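Local atomic coordinates of 3-hydroxyisobutyrate dehydrogenase (Thermus thermophilus, PDB entry 2CVZ), a protein that probably catalyses the NADP-dependent oxidation of 3-hydroxyisobutyrate in valine catabolism, and is bound here to NADPH. Residues 173-177 and 256-260; 213-218 and 272-277; 92-98 and 158-163. All blocks are in the same frame, centred on the assembly; numbering follows the deposited sequence.

In the fold
Along the chain, contact 3 closes before the other two open, whereas the segments of contacts 1 and 2 alternate (173-177, 213-218, 256-260, 272-277). Contact 3 sets the start of helix 94-105, in the nucleotide-binding domain, against that of helix 160-188. Contact 1 lies farther along helix 160-188, within the helical C-terminal part, so this shared helix links the two domains; the centres of contacts 1 and 3 are about 22 Å apart. Contact 2 joins helix 214-219 to helix 276-284, which follows helix 251-267 of contact 1. Contacts 1 and 2, centres about 13 Å apart, touch through Y260 and A276. Contacts 2 and 3, centres about 28 Å apart, flank the chain's centre.

Contact 1. Residues 173-177 and 256-260; sequences AVNLW and AREVY
With CG of W177 anti to the backbone N (chi1 -177°) and CG of Y260 anti to its carbonyl carbon, both rings extend between two crossing helices. This is helix-helix packing in the all-helical C-terminal domain, where helix 160-188 meets helix 251-267: the axes of segments 173-177 and 256-260 approach to 10.3 Å, at 59° between their N-to-C directions.

The phenol of Y260 reaches across to the backbone of the other helix. Its OH donates to A173 O over 2.7 Å, in the carbonyl plane and on a lone pair. The same oxygen also takes the helical N-H of W177, so two donors grip it. CB of A173 lies 3.4 Å from Y260 CE2, while L176 brings CB, CG and CD2 up to the hydroxyl, its side chain crossing the tyrosine at about a right angle.

W177 turns an edge toward the face of Y260, a T-shaped pair with centroids 5.6 Å apart and planes at 61°. Over one face of the indole sits V259, whose CG2 makes a CH-pi contact 4.0 Å from the centroid of the five-membered ring. The indole NE1 is bonded to E181, one turn farther along its own helix.

Helices 229-243 and 276-284 cover further parts of this buried contact: L232 and L236 of the former and A276 of the latter pack on Y260. V174 and W177 also meet V174 and L252 of a second subunit, which places the crossing beside a subunit interface. Where the backbones come nearest, V174 CG2 touches A256 CB at 3.6 Å.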
# COMPACT_ATOMS: atom_id res chain seq x y z
N ALA C 173 -0.39 11.20 11.05
CA ALA C 173 -1.34 10.21 10.55
C ALA C 173 -0.70 8.83 10.40
O ALA C 173 -1.24 7.82 10.87
CB ALA C 173 -1.93 10.67 9.21
N VAL C 174 0.45 8.78 9.74
CA VAL C 174 1.15 7.52 9.56
C VAL C 174 1.56 6.91 10.89
O VAL C 174 1.36 5.72 11.15
CB VAL C 174 2.40 7.70 8.69
CG1 VAL C 174 3.27 6.46 8.76
CG2 VAL C 174 2.00 7.97 7.25
N ASN C 175 2.16 7.73 11.75
CA ASN C 175 2.61 7.25 13.05
C ASN C 175 1.47 6.65 13.85
O ASN C 175 1.59 5.56 14.42
CB ASN C 175 3.25 8.38 13.85
CG ASN C 175 4.49 8.94 13.18
OD1 ASN C 175 5.02 8.36 12.23
ND2 ASN C 175 4.98 10.07 13.68
N LEU C 176 0.35 7.37 13.89
CA LEU C 176 -0.82 6.95 14.64
C LEU C 176 -1.46 5.67 14.10
O LEU C 176 -1.80 4.77 14.86
CB LEU C 176 -1.85 8.08 14.65
CG LEU C 176 -3.22 7.82 15.29
CD1 LEU C 176 -3.06 7.45 16.76
CD2 LEU C 176 -4.08 9.06 15.14
N TRP C 177 -1.63 5.60 12.79
CA TRP C 177 -2.25 4.43 12.18
C TRP C 177 -1.39 3.18 12.29
O TRP C 177 -1.89 2.11 12.64
CB TRP C 177 -2.59 4.71 10.71
CG TRP C 177 -3.30 3.58 10.04
CD1 TRP C 177 -2.73 2.48 9.45
CD2 TRP C 177 -4.72 3.40 9.93
NE1 TRP C 177 -3.70 1.64 8.97
CE2 TRP C 177 -4.93 2.18 9.25
CE3 TRP C 177 -5.83 4.16 10.33
CZ2 TRP C 177 -6.21 1.70 8.97
CZ3 TRP C 177 -7.10 3.68 10.05
CH2 TRP C 177 -7.28 2.46 9.37
N ALA C 256 -1.46 6.47 3.33
CA ALA C 256 -2.00 7.05 4.55
C ALA C 256 -3.28 7.83 4.27
O ALA C 256 -4.25 7.75 5.02
CB ALA C 256 -0.97 7.96 5.21
N ARG C 257 -3.30 8.60 3.18
CA ARG C 257 -4.50 9.38 2.84
C ARG C 257 -5.68 8.46 2.56
O ARG C 257 -6.81 8.77 2.94
CB ARG C 257 -4.27 10.26 1.62
CG ARG C 257 -5.36 11.33 1.42
CD ARG C 257 -5.81 11.45 -0.04
NE ARG C 257 -6.73 10.39 -0.43
CZ ARG C 257 -8.02 10.36 -0.11
NH1 ARG C 257 -8.56 11.34 0.60
NH2 ARG C 257 -8.77 9.34 -0.50
N GLU C 258 -5.43 7.34 1.89
CA GLU C 258 -6.51 6.41 1.56
C GLU C 258 -7.10 5.71 2.78
O GLU C 258 -8.33 5.58 2.88
CB GLU C 258 -6.02 5.37 0.54
CG GLU C 258 -5.41 5.98 -0.73
CD GLU C 258 -6.31 7.01 -1.39
OE1 GLU C 258 -7.51 6.73 -1.57
OE2 GLU C 258 -5.82 8.10 -1.74
N VAL C 259 -6.26 5.25 3.71
CA VAL C 259 -6.79 4.57 4.89
C VAL C 259 -7.58 5.52 5.78
O VAL C 259 -8.61 5.14 6.34
CB VAL C 259 -5.67 3.86 5.71
CG1 VAL C 259 -4.93 2.86 4.82
CG2 VAL C 259 -4.70 4.88 6.30
N TYR C 260 -7.13 6.77 5.92
CA TYR C 260 -7.88 7.71 6.74
C TYR C 260 -9.18 8.10 6.05
O TYR C 260 -10.15 8.45 6.71
CB TYR C 260 -7.03 8.95 7.06
CG TYR C 260 -6.16 8.75 8.28
CD1 TYR C 260 -6.65 8.98 9.57
CD2 TYR C 260 -4.86 8.26 8.16
CE1 TYR C 260 -5.87 8.73 10.70
CE2 TYR C 260 -4.07 8.00 9.28
CZ TYR C 260 -4.59 8.24 10.54
OH TYR C 260 -3.81 7.99 11.65

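Contact 2. Residues 213-218 and 272-277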
# COMPACT_ATOMS: atom_id res chain seq x y z
N LEU C 213 -1.22 10.36 22.63
CA LEU C 213 -2.56 10.23 22.07
C LEU C 213 -3.22 8.89 22.37
O LEU C 213 -4.32 8.84 22.93
CB LEU C 213 -2.54 10.45 20.56
CG LEU C 213 -2.19 11.85 20.05
CD1 LEU C 213 -2.22 11.87 18.53
CD2 LEU C 213 -3.19 12.86 20.60
N ILE C 214 -2.56 7.80 22.00
CA ILE C 214 -3.11 6.47 22.19
C ILE C 214 -3.34 6.07 23.65
O ILE C 214 -4.41 5.58 24.00
CB ILE C 214 -2.23 5.41 21.49
CG1 ILE C 214 -2.18 5.73 19.98
CG2 ILE C 214 -2.80 4.02 21.71
CD1 ILE C 214 -1.29 4.80 19.18
N PRO C 215 -2.34 6.27 24.52
CA PRO C 215 -2.55 5.88 25.92
C PRO C 215 -3.69 6.65 26.58
O PRO C 215 -4.51 6.07 27.30
CB PRO C 215 -1.21 6.20 26.58
CG PRO C 215 -0.23 6.07 25.46
CD PRO C 215 -0.96 6.73 24.31
N GLN C 216 -3.74 7.95 26.33
CA GLN C 216 -4.75 8.82 26.92
C GLN C 216 -6.15 8.76 26.31
O GLN C 216 -7.14 8.98 27.01
CB GLN C 216 -4.26 10.28 26.89
CG GLN C 216 -2.93 10.52 27.60
CD GLN C 216 -1.72 10.03 26.82
OE1 GLN C 216 -1.85 9.54 25.69
NE2 GLN C 216 -0.54 10.18 27.40
N ARG C 217 -6.24 8.46 25.02
CA ARG C 217 -7.55 8.43 24.36
C ARG C 217 -8.11 7.06 24.02
O ARG C 217 -9.32 6.85 24.12
CB ARG C 217 -7.50 9.26 23.08
CG ARG C 217 -6.94 10.64 23.29
CD ARG C 217 -7.11 11.51 22.07
NE ARG C 217 -6.55 12.83 22.32
CZ ARG C 217 -6.88 13.93 21.65
NH1 ARG C 217 -7.77 13.87 20.67
NH2 ARG C 217 -6.31 15.09 21.97
N VAL C 218 -7.24 6.14 23.62
CA VAL C 218 -7.69 4.81 23.24
C VAL C 218 -7.78 3.80 24.38
O VAL C 218 -8.83 3.20 24.60
CB VAL C 218 -6.78 4.23 22.14
CG1 VAL C 218 -7.31 2.89 21.67
CG2 VAL C 218 -6.68 5.21 20.97
N ASP C 272 -13.46 12.07 16.29
CA ASP C 272 -12.14 12.62 16.57
C ASP C 272 -11.14 11.88 15.69
O ASP C 272 -11.34 10.71 15.37
CB ASP C 272 -11.75 12.43 18.04
CG ASP C 272 -10.40 13.02 18.36
OD1 ASP C 272 -10.27 14.27 18.33
OD2 ASP C 272 -9.45 12.25 18.63
N HIS C 273 -10.06 12.56 15.30
CA HIS C 273 -9.06 11.93 14.44
C HIS C 273 -8.52 10.63 15.01
O HIS C 273 -8.26 9.68 14.27
CB HIS C 273 -7.90 12.90 14.14
CG HIS C 273 -7.11 13.30 15.35
ND1 HIS C 273 -5.73 13.30 15.36
CD2 HIS C 273 -7.50 13.76 16.57
CE1 HIS C 273 -5.30 13.73 16.54
NE2 HIS C 273 -6.35 14.02 17.28
N VAL C 274 -8.36 10.57 16.33
CA VAL C 274 -7.84 9.36 16.96
C VAL C 274 -8.84 8.21 16.88
O VAL C 274 -8.46 7.04 17.00
CB VAL C 274 -7.45 9.63 18.43
CG1 VAL C 274 -6.94 8.35 19.09
CG2 VAL C 274 -6.37 10.71 18.48
N GLU C 275 -10.11 8.53 16.67
CA GLU C 275 -11.13 7.49 16.57
C GLU C 275 -10.93 6.66 15.30
O GLU C 275 -11.60 5.65 15.10
CB GLU C 275 -12.53 8.10 16.59
CG GLU C 275 -12.99 8.44 18.00
CD GLU C 275 -14.43 8.91 18.06
OE1 GLU C 275 -14.67 10.12 17.91
OE2 GLU C 275 -15.32 8.05 18.25
N ALA C 276 -10.01 7.09 14.44
CA ALA C 276 -9.73 6.35 13.22
C ALA C 276 -9.33 4.93 13.62
O ALA C 276 -9.60 3.97 12.89
CB ALA C 276 -8.61 7.02 12.42
N LEU C 277 -8.71 4.79 14.78
CA LEU C 277 -8.28 3.48 15.26
C LEU C 277 -9.47 2.58 15.57
O LEU C 277 -9.32 1.36 15.64
CB LEU C 277 -7.38 3.63 16.49
CG LEU C 277 -5.87 3.71 16.18
CD1 LEU C 277 -5.60 4.82 15.19
CD2 LEU C 277 -5.08 3.93 17.46
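R217 stretches toward D272, its chain extended from CG to NE, and brings NH1 to the carboxylate. The salt bridge, 3.1 Å from NH1 to D272 OD2, contains a weak hydrogen bond with an N-H...O angle of only 134°; the guanidinium and carboxylate planes are 35° apart. NH1 has a stronger partner in the hydroxyl of T226, and the backbone N-H groups of T226 and F227 are taken by OD1 of D272.

D272 is engaged on every polar atom. OD2 accepts V274 N at 3.0 Å from above the carboxylate plane, forming an Asx turn that leads into the 3-10 turn 273-275 and on to helix 276-284. The amide of D272 donates to E275 OE1 at 2.8 Å, and its carbonyl accepts E275 N. On the other segment, R217 N and V218 N bond back to the carbonyls of L213 and I214.

The rest of the contact is aliphatic. V274 holds CG1 anti to its backbone N (chi1 178°), which directs that methyl to V218 CG2 at 3.7 Å; its CG2 lies 3.8 Å from R217 CD, the two side chains crossing at about a right angle. L277 CD2 closes on V218 CG2 and I214 CG1. L213 CD1 comes 4.1 Å from H273 CE1. Helix 160-188 lies alongside, with L176 against I214 and L277.

H273 has its side chain about 6 Å from the bound NADPH. Because the D272 carboxylate joins an arginine to three backbone amides, its negative charge is probably well stabilised, tying segment 213-218 and residues 226-227 to a turn close to the cofactor.

Contact 3. Residues 92-98 and 158-163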
# COMPACT_ATOMS: atom_id res chain seq x y z
N GLY C 92 -4.14 25.66 5.85
CA GLY C 92 -4.59 25.88 4.49
C GLY C 92 -3.77 25.33 3.34
O GLY C 92 -2.79 24.62 3.53
N GLU C 93 -4.20 25.69 2.13
CA GLU C 93 -3.56 25.25 0.89
C GLU C 93 -2.52 26.26 0.44
O GLU C 93 -2.82 27.45 0.31
CB GLU C 93 -4.62 25.07 -0.20
CG GLU C 93 -5.66 24.01 0.10
CD GLU C 93 -6.78 24.00 -0.92
OE1 GLU C 93 -6.48 24.09 -2.13
OE2 GLU C 93 -7.95 23.90 -0.51
N PRO C 94 -1.29 25.80 0.17
CA PRO C 94 -0.21 26.69 -0.27
C PRO C 94 -0.55 27.60 -1.45
O PRO C 94 -0.44 28.82 -1.35
CB PRO C 94 0.92 25.71 -0.60
CG PRO C 94 0.70 24.63 0.42
CD PRO C 94 -0.80 24.42 0.35
N GLU C 95 -0.97 27.01 -2.56
CA GLU C 95 -1.29 27.79 -3.75
C GLU C 95 -2.46 28.76 -3.58
O GLU C 95 -2.35 29.93 -3.93
CB GLU C 95 -1.55 26.87 -4.95
CG GLU C 95 -1.36 27.55 -6.29
CD GLU C 95 -0.02 28.26 -6.38
OE1 GLU C 95 1.02 27.61 -6.12
OE2 GLU C 95 0.00 29.47 -6.71
N ALA C 96 -3.57 28.27 -3.05
CA ALA C 96 -4.74 29.12 -2.85
C ALA C 96 -4.39 30.26 -1.90
O ALA C 96 -4.92 31.37 -2.02
CB ALA C 96 -5.90 28.31 -2.29
N SER C 97 -3.49 29.99 -0.96
CA SER C 97 -3.09 31.01 0.00
C SER C 97 -2.23 32.07 -0.66
O SER C 97 -2.31 33.24 -0.30
CB SER C 97 -2.34 30.37 1.17
OG SER C 97 -3.21 29.54 1.93
N ARG C 98 -1.42 31.67 -1.64
CA ARG C 98 -0.58 32.63 -2.35
C ARG C 98 -1.44 33.61 -3.13
O ARG C 98 -1.16 34.81 -3.16
CB ARG C 98 0.37 31.92 -3.32
CG ARG C 98 1.40 31.04 -2.66
CD ARG C 98 2.49 30.66 -3.65
NE ARG C 98 3.36 29.61 -3.13
CZ ARG C 98 3.06 28.32 -3.15
NH1 ARG C 98 1.91 27.90 -3.66
NH2 ARG C 98 3.92 27.44 -2.64
N VAL C 158 5.27 32.81 1.52
CA VAL C 158 3.86 32.45 1.68
C VAL C 158 3.60 31.06 1.11
O VAL C 158 4.00 30.76 -0.01
CB VAL C 158 2.94 33.47 0.96
CG1 VAL C 158 1.49 32.98 0.99
CG2 VAL C 158 3.06 34.83 1.62
N GLY C 159 2.92 30.23 1.90
CA GLY C 159 2.60 28.88 1.46
C GLY C 159 3.49 27.81 2.08
O GLY C 159 3.05 26.68 2.27
N ALA C 160 4.72 28.18 2.41
CA ALA C 160 5.66 27.24 3.01
C ALA C 160 5.19 26.77 4.38
O ALA C 160 5.45 25.63 4.77
CB ALA C 160 7.04 27.88 3.13
N GLY C 161 4.51 27.64 5.11
CA GLY C 161 4.01 27.27 6.43
C GLY C 161 2.95 26.19 6.30
O GLY C 161 2.98 25.19 7.01
N HIS C 162 2.00 26.42 5.40
CA HIS C 162 0.92 25.46 5.17
C HIS C 162 1.48 24.12 4.70
O HIS C 162 0.97 23.06 5.05
CB HIS C 162 -0.06 25.98 4.13
CG HIS C 162 -0.88 27.15 4.59
ND1 HIS C 162 -1.51 27.18 5.82
CD2 HIS C 162 -1.21 28.31 3.97
CE1 HIS C 162 -2.18 28.30 5.94
NE2 HIS C 162 -2.02 29.01 4.84
N ALA C 163 2.54 24.19 3.89
CA ALA C 163 3.16 22.98 3.36
C ALA C 163 3.79 22.15 4.48
O ALA C 163 3.59 20.94 4.54
CB ALA C 163 4.22 23.35 2.33
O HOH W 1 -1.80 23.12 5.81
O HOH W 2 5.14 32.10 -2.18
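The imidazole of H162 lies with one face against the backbone of G92, whose CA makes a CH-pi contact 3.7 Å from the ring centroid, 16° off the ring normal. Chi1 of H162 (-70°) sets its CG anti to the carbonyl carbon, swinging the ring toward segment 92-98. This is the junction of two helix starts: helix 94-105 of the nucleotide-binding domain, with E93 at the N-cap position, and helix 160-188, with G159 at the N-cap position, which enters the C-terminal helical part. D113 of strand 110-117 accepts the amides of G159 and H162, tying the start of the interdomain helix to the central sheet.

Around the ring, H162 ND1 stands 3.0 Å from G92 N, and S97 OG comes obliquely to within 3.1 Å of H162 CD2. That serine hydroxyl donates to E93 O at 2.7 Å, from above the carbonyl plane, and E93 O also receives S97 N. H162 NE2 is hydrogen-bonded to Y111 OH.

The P94 ring crosses H162 obliquely and sets CG 3.6 Å from G159 O and 4.2 Å from A163 CB. G159, with a positive phi of 104°, passes its backbone close to P94 and R98. The R98 and V158 side chains run antiparallel alongside each other, R98 CG 4.1 Å from V158 CG1. A salt bridge joins R98 NH1 to E95 OE1 at 2.6 Å.

Two waters complete the junction: one donates to both G92 O and H162 O, the other donates to V158 O and accepts a weak bond from R98 NE. Solvent and one imidazole face thus join the two helix starts.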